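Local coordinates for alkaline phosphatase (Thermus thermophilus, PDB 7KWD), which probably hydrolyses phosphate monoesters as a homodimeric, zinc- and magnesium-dependent enzyme of the alkaline phosphatase family, at residues A[318-328]-A[424-434]; A[134-142]-A[247-258]. One frame throughout, in Å; residues are numbered along the deposited sequence.

Contact 1 (A[318-328]-A[424-434]); sequences HATGVGGLYGA and PNIGWSSGQHT. With ZN (zinc ion), chain E; ZN (zinc ion), chain F.
Ala-319 O is gripped from opposite faces of its carbonyl plane: Thr-434 N reaches it across the contact at 2.9 Å, and His-318 ND1 at 3.1 Å. The second bond, in the plane of the His-318 ring, helps fix that ring's rotation. Against it lies His-433, face to face, centroids 3.7 Å apart and planes at 23°, with His-318 CE1 over the centre of the His-433 ring. Each NE2 binds its own zinc ion; Asp-47, Ser-95 and Asp-317 complete the site of His-318, Asp-275 and His-279 that of His-433. Thr-93 O holds His-433 ND1.

Farther along, Ser-430 OG donates to a lone pair of Gly-321 O. Beyond a two-residue register shift, a second antiparallel ladder runs from Gly-323/Trp-428 to Leu-325/Ile-426. Gly-323 CA sits 3.4 Å from the centroid of the Trp-428 six-membered ring, over its face, where a side chain would collide. Just past the ladder, Asn-425 CG, set between its backbone N and carbonyl carbon (chi1 51°), turns ND2 to Tyr-326 O at 2.7 Å, while CB lies over the Tyr-326 ring.

With ND1 engaged on both histidines, each NE2 is presented to metal, and the stacked rings probably help hold two zinc sites side by side.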
loop_
_atom_site.group_PDB
_atom_site.type_symbol
_atom_site.label_atom_id
_atom_site.label_comp_id
_atom_site.label_asym_id
_atom_site.label_seq_id
_atom_site.Cartn_x
_atom_site.Cartn_y
_atom_site.Cartn_z
ATOM N N HIS A 318 -4.128 0.706 10.506
ATOM C CA HIS A 318 -4.760 0.527 9.202
ATOM C C HIS A 318 -4.213 1.638 8.305
ATOM O O HIS A 318 -3.658 2.635 8.790
ATOM C CB HIS A 318 -6.287 0.650 9.245
ATOM C CG HIS A 318 -6.714 1.910 9.901
ATOM N ND1 HIS A 318 -6.701 3.126 9.248
ATOM C CD2 HIS A 318 -7.040 2.172 11.179
ATOM C CE1 HIS A 318 -7.044 4.075 10.088
ATOM N NE2 HIS A 318 -7.271 3.515 11.258
ATOM N N ALA A 319 -4.426 1.475 7.010
ATOM C CA ALA A 319 -4.104 2.498 6.046
ATOM C C ALA A 319 -5.267 3.478 5.905
ATOM O O ALA A 319 -6.432 3.130 6.130
ATOM C CB ALA A 319 -3.790 1.871 4.686
ATOM N N THR A 320 -4.935 4.710 5.508
ATOM C CA THR A 320 -5.942 5.740 5.281
ATOM C C THR A 320 -5.568 6.574 4.068
ATOM O O THR A 320 -4.416 7.007 3.924
ATOM C CB THR A 320 -6.108 6.631 6.512
ATOM O OG1 THR A 320 -6.548 5.812 7.572
ATOM C CG2 THR A 320 -7.153 7.754 6.254
ATOM N N GLY A 321 -6.565 6.815 3.223
ATOM C CA GLY A 321 -6.396 7.577 2.013
ATOM C C GLY A 321 -6.638 6.720 0.791
ATOM O O GLY A 321 -7.790 6.448 0.457
ATOM N N VAL A 322 -5.583 6.254 0.114
ATOM C CA VAL A 322 -4.208 6.456 0.500
ATOM C C VAL A 322 -3.598 7.476 -0.437
ATOM O O VAL A 322 -4.041 7.603 -1.596
ATOM C CB VAL A 322 -3.411 5.125 0.465
ATOM C CG1 VAL A 322 -3.936 4.163 1.538
ATOM C CG2 VAL A 322 -3.435 4.487 -0.898
ATOM N N GLY A 323 -2.582 8.172 0.069
ATOM C CA GLY A 323 -1.968 9.289 -0.608
ATOM C C GLY A 323 -0.671 8.933 -1.314
ATOM O O GLY A 323 0.422 9.023 -0.740
ATOM N N GLY A 324 -0.782 8.573 -2.587
ATOM C CA GLY A 324 0.344 8.033 -3.332
ATOM C C GLY A 324 1.011 9.065 -4.223
ATOM O O GLY A 324 0.343 9.797 -4.971
ATOM N N LEU A 325 2.336 9.119 -4.120
ATOM C CA LEU A 325 3.148 9.804 -5.114
ATOM C C LEU A 325 3.082 9.006 -6.402
ATOM O O LEU A 325 3.442 7.827 -6.414
ATOM C CB LEU A 325 4.586 9.933 -4.636
ATOM C CG LEU A 325 5.470 10.755 -5.580
ATOM C CD1 LEU A 325 5.265 12.300 -5.450
ATOM C CD2 LEU A 325 6.932 10.385 -5.292
ATOM N N TYR A 326 2.603 9.630 -7.480
ATOM C CA TYR A 326 2.248 8.904 -8.686
ATOM C C TYR A 326 3.076 9.378 -9.874
ATOM O O TYR A 326 3.694 10.439 -9.848
ATOM C CB TYR A 326 0.741 9.035 -9.002
ATOM C CG TYR A 326 0.272 10.453 -9.270
ATOM C CD1 TYR A 326 0.522 11.067 -10.494
ATOM C CD2 TYR A 326 -0.460 11.161 -8.311
ATOM C CE1 TYR A 326 0.084 12.384 -10.735
ATOM C CE2 TYR A 326 -0.893 12.446 -8.548
ATOM C CZ TYR A 326 -0.612 13.059 -9.764
ATOM O OH TYR A 326 -1.057 14.350 -9.968
ATOM N N GLY A 327 3.059 8.549 -10.916
ATOM C CA GLY A 327 3.925 8.772 -12.061
ATOM C C GLY A 327 3.533 10.044 -12.784
ATOM O O GLY A 327 2.359 10.263 -13.086
ATOM N N ALA A 328 4.527 10.883 -13.069
ATOM C CA ALA A 328 4.349 12.207 -13.648
ATOM C C ALA A 328 5.428 12.477 -14.692
ATOM O O ALA A 328 6.616 12.226 -14.466
ATOM C CB ALA A 328 4.404 13.273 -12.556
ATOM N N PRO A 424 2.113 19.162 -6.160
ATOM C CA PRO A 424 2.522 17.785 -5.864
ATOM C C PRO A 424 1.699 16.761 -6.626
ATOM O O PRO A 424 0.474 16.777 -6.578
ATOM C CB PRO A 424 2.310 17.667 -4.350
ATOM C CG PRO A 424 2.478 19.071 -3.826
ATOM C CD PRO A 424 1.864 19.948 -4.927
ATOM N N ASN A 425 2.402 15.865 -7.346
ATOM C CA ASN A 425 1.813 14.679 -7.950
ATOM C C ASN A 425 1.572 13.572 -6.912
ATOM O O ASN A 425 2.033 12.433 -7.050
ATOM C CB ASN A 425 2.693 14.178 -9.088
ATOM C CG ASN A 425 4.140 14.023 -8.693
ATOM O OD1 ASN A 425 4.773 14.959 -8.209
ATOM N ND2 ASN A 425 4.678 12.824 -8.898
ATOM N N ILE A 426 0.790 13.922 -5.887
ATOM C CA ILE A 426 0.299 12.989 -4.868
ATOM C C ILE A 426 -1.230 13.009 -4.926
ATOM O O ILE A 426 -1.854 14.059 -4.746
ATOM C CB ILE A 426 0.796 13.366 -3.459
ATOM C CG1 ILE A 426 2.303 13.587 -3.474
ATOM C CG2 ILE A 426 0.446 12.268 -2.446
ATOM C CD1 ILE A 426 2.856 14.350 -2.314
ATOM N N GLY A 427 -1.830 11.860 -5.231
ATOM C CA GLY A 427 -3.266 11.727 -5.254
ATOM C C GLY A 427 -3.740 10.791 -4.154
ATOM O O GLY A 427 -2.936 10.211 -3.426
ATOM N N TRP A 428 -5.067 10.627 -4.081
ATOM C CA TRP A 428 -5.720 10.001 -2.933
ATOM C C TRP A 428 -6.849 9.103 -3.409
ATOM O O TRP A 428 -7.652 9.513 -4.250
ATOM C CB TRP A 428 -6.294 11.054 -1.967
ATOM C CG TRP A 428 -5.250 11.947 -1.509
ATOM C CD1 TRP A 428 -4.787 13.041 -2.155
ATOM C CD2 TRP A 428 -4.480 11.829 -0.309
ATOM N NE1 TRP A 428 -3.775 13.627 -1.434
ATOM C CE2 TRP A 428 -3.559 12.901 -0.297
ATOM C CE3 TRP A 428 -4.482 10.930 0.755
ATOM C CZ2 TRP A 428 -2.652 13.101 0.737
ATOM C CZ3 TRP A 428 -3.557 11.109 1.785
ATOM C CH2 TRP A 428 -2.652 12.190 1.765
ATOM N N SER A 429 -6.868 7.863 -2.906
ATOM C CA SER A 429 -7.942 6.942 -3.253
ATOM C C SER A 429 -9.280 7.431 -2.683
ATOM O O SER A 429 -10.337 7.176 -3.259
ATOM C CB SER A 429 -7.678 5.533 -2.714
ATOM O OG SER A 429 -6.347 5.097 -2.874
ATOM N N SER A 430 -9.239 8.152 -1.565
ATOM C CA SER A 430 -10.441 8.409 -0.788
ATOM C C SER A 430 -10.049 9.370 0.320
ATOM O O SER A 430 -8.874 9.712 0.477
ATOM C CB SER A 430 -11.007 7.095 -0.222
ATOM O OG SER A 430 -10.578 6.896 1.122
ATOM N N GLY A 431 -11.055 9.823 1.071
ATOM C CA GLY A 431 -10.811 10.507 2.323
ATOM C C GLY A 431 -10.990 9.598 3.539
ATOM O O GLY A 431 -11.088 10.087 4.672
ATOM N N GLN A 432 -11.021 8.281 3.336
ATOM C CA GLN A 432 -11.345 7.328 4.395
ATOM C C GLN A 432 -10.267 6.248 4.531
ATOM O O GLN A 432 -9.322 6.176 3.750
ATOM C CB GLN A 432 -12.715 6.679 4.100
ATOM C CG GLN A 432 -13.881 7.658 4.135
ATOM C CD GLN A 432 -14.131 8.314 2.779
ATOM O OE1 GLN A 432 -13.643 9.410 2.530
ATOM N NE2 GLN A 432 -14.867 7.634 1.898
ATOM N N HIS A 433 -10.430 5.381 5.539
ATOM C CA HIS A 433 -9.545 4.225 5.698
ATOM C C HIS A 433 -9.664 3.287 4.501
ATOM O O HIS A 433 -10.679 3.256 3.797
ATOM C CB HIS A 433 -9.892 3.417 6.938
ATOM C CG HIS A 433 -9.918 4.221 8.184
ATOM N ND1 HIS A 433 -10.332 3.703 9.391
ATOM C CD2 HIS A 433 -9.592 5.516 8.416
ATOM C CE1 HIS A 433 -10.269 4.646 10.317
ATOM N NE2 HIS A 433 -9.837 5.751 9.748
ATOM N N THR A 434 -8.620 2.511 4.278
ATOM C CA THR A 434 -8.625 1.482 3.247
ATOM C C THR A 434 -8.291 0.134 3.874
ATOM O O THR A 434 -7.943 0.033 5.052
ATOM C CB THR A 434 -7.644 1.800 2.113
ATOM O OG1 THR A 434 -6.297 1.746 2.618
ATOM C CG2 THR A 434 -7.910 3.193 1.510
HETATM ZN ZN ZN E . -6.823 4.438 13.258
HETATM ZN ZN ZN F . -9.378 7.665 10.685
HETATM O O HOH W 1 -5.870 -1.126 6.335
HETATM O O HOH W 2 -1.933 16.040 -8.094
#

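Contact 2 (A[134-142]-A[247-258]); sequences KAVGLVTTT and LKEMVQAALPRL
Val-139 meets the helix with both methyl groups, and apolar packing of this kind carries the contact. Its CG1 lies 3.6 Å from Met-250 CB, with Leu-247 CD1 and Val-251 CG2 a little farther off, while CG2 rests on Ala-254 CB at 3.7 Å. With CG1 opposite the backbone N (chi1 179°), the two branches divide the helix between them, CG1 serving the first turn and CG2 the next one. Val-139 and Met-250 run alongside in opposing senses. At the N-terminal end of the helix Leu-247 CD1 also touches Thr-141 CG2 at 3.9 Å, the two side chains roughly perpendicular. At the other end Leu-258 CD2 lies 4.1 Å from Ala-135 CB.

A second kind of contact sets aliphatic groups against the strand backbone. Met-250, bent at its last torsion (chi3 -82°), brings CE to 3.3 Å from Thr-140 O. Leu-258 spreads its fork: CD1 lies 3.8 Å from Gly-137 CA, where a side chain would clash, and CD2 lies 3.8 Å from Val-136 O. Cut back to an alanine, this position is likely to leave Gly-137 and Ala-135 without the leucine's fork and a gap under this end of the strand.

No hydrogen bond joins the segments. Thr-140, whose side chain leaves the strand away from the helix, uses OG1 to accept from Thr-142 N in an ST turn and to bond the magnesium ligand Glu-270.

Strand and helix run nearly antiparallel, at 168°, with axes 8.4 Å apart: a helix layered on a strand with parallel neighbours in the largely parallel central sheet, as in the alpha/beta/alpha fold of alkaline phosphatases.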
loop_
_atom_site.group_PDB
_atom_site.type_symbol
_atom_site.label_atom_id
_atom_site.label_comp_id
_atom_site.label_asym_id
_atom_site.label_seq_id
_atom_site.Cartn_x
_atom_site.Cartn_y
_atom_site.Cartn_z
ATOM N N LYS A 134 2.533 -3.680 36.311
ATOM C CA LYS A 134 3.244 -2.772 35.422
ATOM C C LYS A 134 2.644 -1.373 35.538
ATOM O O LYS A 134 1.429 -1.221 35.619
ATOM C CB LYS A 134 3.161 -3.250 33.963
ATOM C CG LYS A 134 3.513 -4.764 33.699
ATOM C CD LYS A 134 4.989 -5.026 33.741
ATOM C CE LYS A 134 5.295 -6.557 33.696
ATOM N NZ LYS A 134 6.734 -6.795 33.686
ATOM N N ALA A 135 3.503 -0.353 35.541
ATOM C CA ALA A 135 3.077 1.008 35.265
ATOM C C ALA A 135 2.601 1.123 33.817
ATOM O O ALA A 135 3.054 0.394 32.928
ATOM C CB ALA A 135 4.227 1.982 35.519
ATOM N N VAL A 136 1.657 2.034 33.589
ATOM C CA VAL A 136 1.029 2.217 32.287
ATOM C C VAL A 136 1.162 3.678 31.883
ATOM O O VAL A 136 0.915 4.579 32.699
ATOM C CB VAL A 136 -0.458 1.805 32.313
ATOM C CG1 VAL A 136 -1.144 2.086 30.969
ATOM C CG2 VAL A 136 -0.604 0.363 32.683
ATOM N N GLY A 137 1.531 3.899 30.623
ATOM C CA GLY A 137 1.555 5.239 30.049
ATOM C C GLY A 137 0.840 5.261 28.714
ATOM O O GLY A 137 0.936 4.324 27.935
ATOM N N LEU A 138 0.091 6.341 28.471
ATOM C CA LEU A 138 -0.541 6.610 27.183
ATOM C C LEU A 138 -0.094 7.988 26.691
ATOM O O LEU A 138 -0.302 9.003 27.365
ATOM C CB LEU A 138 -2.066 6.548 27.297
ATOM C CG LEU A 138 -2.658 5.230 27.818
ATOM C CD1 LEU A 138 -4.153 5.336 28.115
ATOM C CD2 LEU A 138 -2.415 4.125 26.800
ATOM N N VAL A 139 0.510 8.030 25.520
ATOM C CA VAL A 139 1.037 9.270 24.970
ATOM C C VAL A 139 0.558 9.377 23.546
ATOM O O VAL A 139 0.796 8.460 22.741
ATOM C CB VAL A 139 2.581 9.308 25.019
ATOM C CG1 VAL A 139 3.073 10.629 24.411
ATOM C CG2 VAL A 139 3.066 9.187 26.442
ATOM N N THR A 140 -0.093 10.491 23.212
ATOM C CA THR A 140 -0.610 10.593 21.852
ATOM C C THR A 140 -0.750 12.033 21.400
ATOM O O THR A 140 -0.768 12.948 22.213
ATOM C CB THR A 140 -1.976 9.906 21.747
ATOM O OG1 THR A 140 -2.530 10.106 20.448
ATOM C CG2 THR A 140 -2.929 10.485 22.786
ATOM N N THR A 141 -0.834 12.216 20.083
ATOM C CA THR A 141 -1.137 13.513 19.498
ATOM C C THR A 141 -2.630 13.714 19.271
ATOM O O THR A 141 -3.038 14.824 18.903
ATOM C CB THR A 141 -0.402 13.700 18.160
ATOM O OG1 THR A 141 -0.729 12.615 17.277
ATOM C CG2 THR A 141 1.104 13.768 18.362
ATOM N N THR A 142 -3.453 12.677 19.458
ATOM C CA THR A 142 -4.887 12.889 19.496
ATOM C C THR A 142 -5.294 13.360 20.892
ATOM O O THR A 142 -4.465 13.442 21.814
ATOM C CB THR A 142 -5.648 11.607 19.135
ATOM O OG1 THR A 142 -5.425 10.625 20.157
ATOM C CG2 THR A 142 -5.195 11.040 17.776
ATOM N N LEU A 247 5.350 15.267 19.648
ATOM C CA LEU A 247 5.238 13.916 20.199
ATOM C C LEU A 247 6.510 13.547 20.967
ATOM O O LEU A 247 6.445 12.987 22.074
ATOM C CB LEU A 247 4.929 12.929 19.085
ATOM C CG LEU A 247 4.580 11.507 19.568
ATOM C CD1 LEU A 247 3.431 11.515 20.545
ATOM C CD2 LEU A 247 4.251 10.649 18.339
ATOM N N LYS A 248 7.678 13.898 20.415
ATOM C CA LYS A 248 8.937 13.596 21.095
ATOM C C LYS A 248 8.970 14.182 22.496
ATOM O O LYS A 248 9.362 13.499 23.464
ATOM C CB LYS A 248 10.120 14.141 20.279
ATOM C CG LYS A 248 11.497 13.890 20.935
ATOM C CD LYS A 248 12.596 14.522 20.063
ATOM C CE LYS A 248 14.010 14.154 20.518
ATOM N NZ LYS A 248 15.007 14.896 19.683
ATOM N N GLU A 249 8.593 15.458 22.631
ATOM C CA GLU A 249 8.635 16.104 23.946
ATOM C C GLU A 249 7.761 15.368 24.947
ATOM O O GLU A 249 8.090 15.285 26.135
ATOM C CB GLU A 249 8.189 17.571 23.838
ATOM C CG GLU A 249 9.297 18.504 23.311
ATOM C CD GLU A 249 8.830 19.917 22.940
ATOM O OE1 GLU A 249 7.677 20.121 22.480
ATOM O OE2 GLU A 249 9.650 20.834 23.101
ATOM N N MET A 250 6.621 14.862 24.494
ATOM C CA MET A 250 5.740 14.117 25.391
ATOM C C MET A 250 6.365 12.781 25.775
ATOM O O MET A 250 6.376 12.419 26.955
ATOM C CB MET A 250 4.374 13.928 24.723
ATOM C CG MET A 250 3.537 15.215 24.704
ATOM S SD MET A 250 1.831 15.014 24.191
ATOM C CE MET A 250 1.820 14.998 22.516
ATOM N N VAL A 251 6.940 12.051 24.808
ATOM C CA VAL A 251 7.628 10.803 25.162
ATOM C C VAL A 251 8.800 11.063 26.120
ATOM O O VAL A 251 9.018 10.301 27.075
ATOM C CB VAL A 251 8.081 10.070 23.888
ATOM C CG1 VAL A 251 8.901 8.872 24.251
ATOM C CG2 VAL A 251 6.852 9.620 23.056
ATOM N N GLN A 252 9.588 12.123 25.877
ATOM C CA GLN A 252 10.730 12.400 26.761
ATOM C C GLN A 252 10.287 12.538 28.213
ATOM O O GLN A 252 11.027 12.143 29.125
ATOM C CB GLN A 252 11.458 13.674 26.328
ATOM C CG GLN A 252 12.137 13.552 24.994
ATOM C CD GLN A 252 12.813 14.843 24.539
ATOM O OE1 GLN A 252 12.149 15.866 24.268
ATOM N NE2 GLN A 252 14.140 14.784 24.380
ATOM N N ALA A 253 9.078 13.058 28.444
ATOM C CA ALA A 253 8.577 13.175 29.808
ATOM C C ALA A 253 8.068 11.845 30.338
ATOM O O ALA A 253 8.208 11.555 31.531
ATOM C CB ALA A 253 7.459 14.228 29.874
ATOM N N ALA A 254 7.464 11.024 29.483
ATOM C CA ALA A 254 6.828 9.812 29.981
ATOM C C ALA A 254 7.838 8.704 30.232
ATOM O O ALA A 254 7.733 7.971 31.219
ATOM C CB ALA A 254 5.773 9.328 28.988
ATOM N N LEU A 255 8.793 8.552 29.339
ATOM C CA LEU A 255 9.636 7.364 29.357
ATOM C C LEU A 255 10.415 7.243 30.650
ATOM O O LEU A 255 10.344 6.185 31.294
ATOM C CB LEU A 255 10.550 7.413 28.135
ATOM C CG LEU A 255 11.207 6.152 27.609
ATOM C CD1 LEU A 255 10.249 5.012 27.411
ATOM C CD2 LEU A 255 11.874 6.563 26.270
ATOM N N PRO A 256 11.146 8.257 31.102
ATOM C CA PRO A 256 11.860 8.111 32.378
ATOM C C PRO A 256 10.957 7.835 33.564
ATOM O O PRO A 256 11.390 7.128 34.481
ATOM C CB PRO A 256 12.603 9.446 32.534
ATOM C CG PRO A 256 11.983 10.396 31.533
ATOM C CD PRO A 256 11.336 9.572 30.457
ATOM N N ARG A 257 9.717 8.348 33.585
ATOM C CA ARG A 257 8.824 8.061 34.706
ATOM C C ARG A 257 8.401 6.603 34.704
ATOM O O ARG A 257 8.415 5.937 35.740
ATOM C CB ARG A 257 7.585 8.947 34.636
ATOM C CG ARG A 257 7.905 10.416 34.822
ATOM C CD ARG A 257 6.683 11.306 34.564
ATOM N NE ARG A 257 6.812 12.610 35.218
ATOM C CZ ARG A 257 7.485 13.642 34.717
ATOM N NH1 ARG A 257 8.113 13.560 33.554
ATOM N NH2 ARG A 257 7.544 14.772 35.397
ATOM N N LEU A 258 8.020 6.086 33.547
ATOM C CA LEU A 258 7.615 4.687 33.484
ATOM C C LEU A 258 8.796 3.784 33.785
ATOM O O LEU A 258 8.656 2.788 34.499
ATOM C CB LEU A 258 7.009 4.393 32.108
ATOM C CG LEU A 258 5.815 5.284 31.762
ATOM C CD1 LEU A 258 5.389 5.164 30.311
ATOM C CD2 LEU A 258 4.671 4.881 32.691
#

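Of the contacting parts, segment 134-142 comes first from the N terminus; after 104 intervening residues segment 247-258 returns to lie against it, and contact 2 closes that loop. Strand 265-271 follows directly, pairs with strand 135-140 and carries the magnesium ligand Glu-270. Contact 1 opens afterwards, on strand 310-325, and closes a loop of 95 residues between 318-328 and 424-434, nearly half of them helical and with no strand. The two are therefore in series, neither nested nor crossed. The centres of contact 1 and contact 2 lie about 30 Å apart, on opposite sides of the chain's centre. Contact 2 ties a flanking helix to the core, whereas contact 1 joins the zinc sites to the interface with the second subunit.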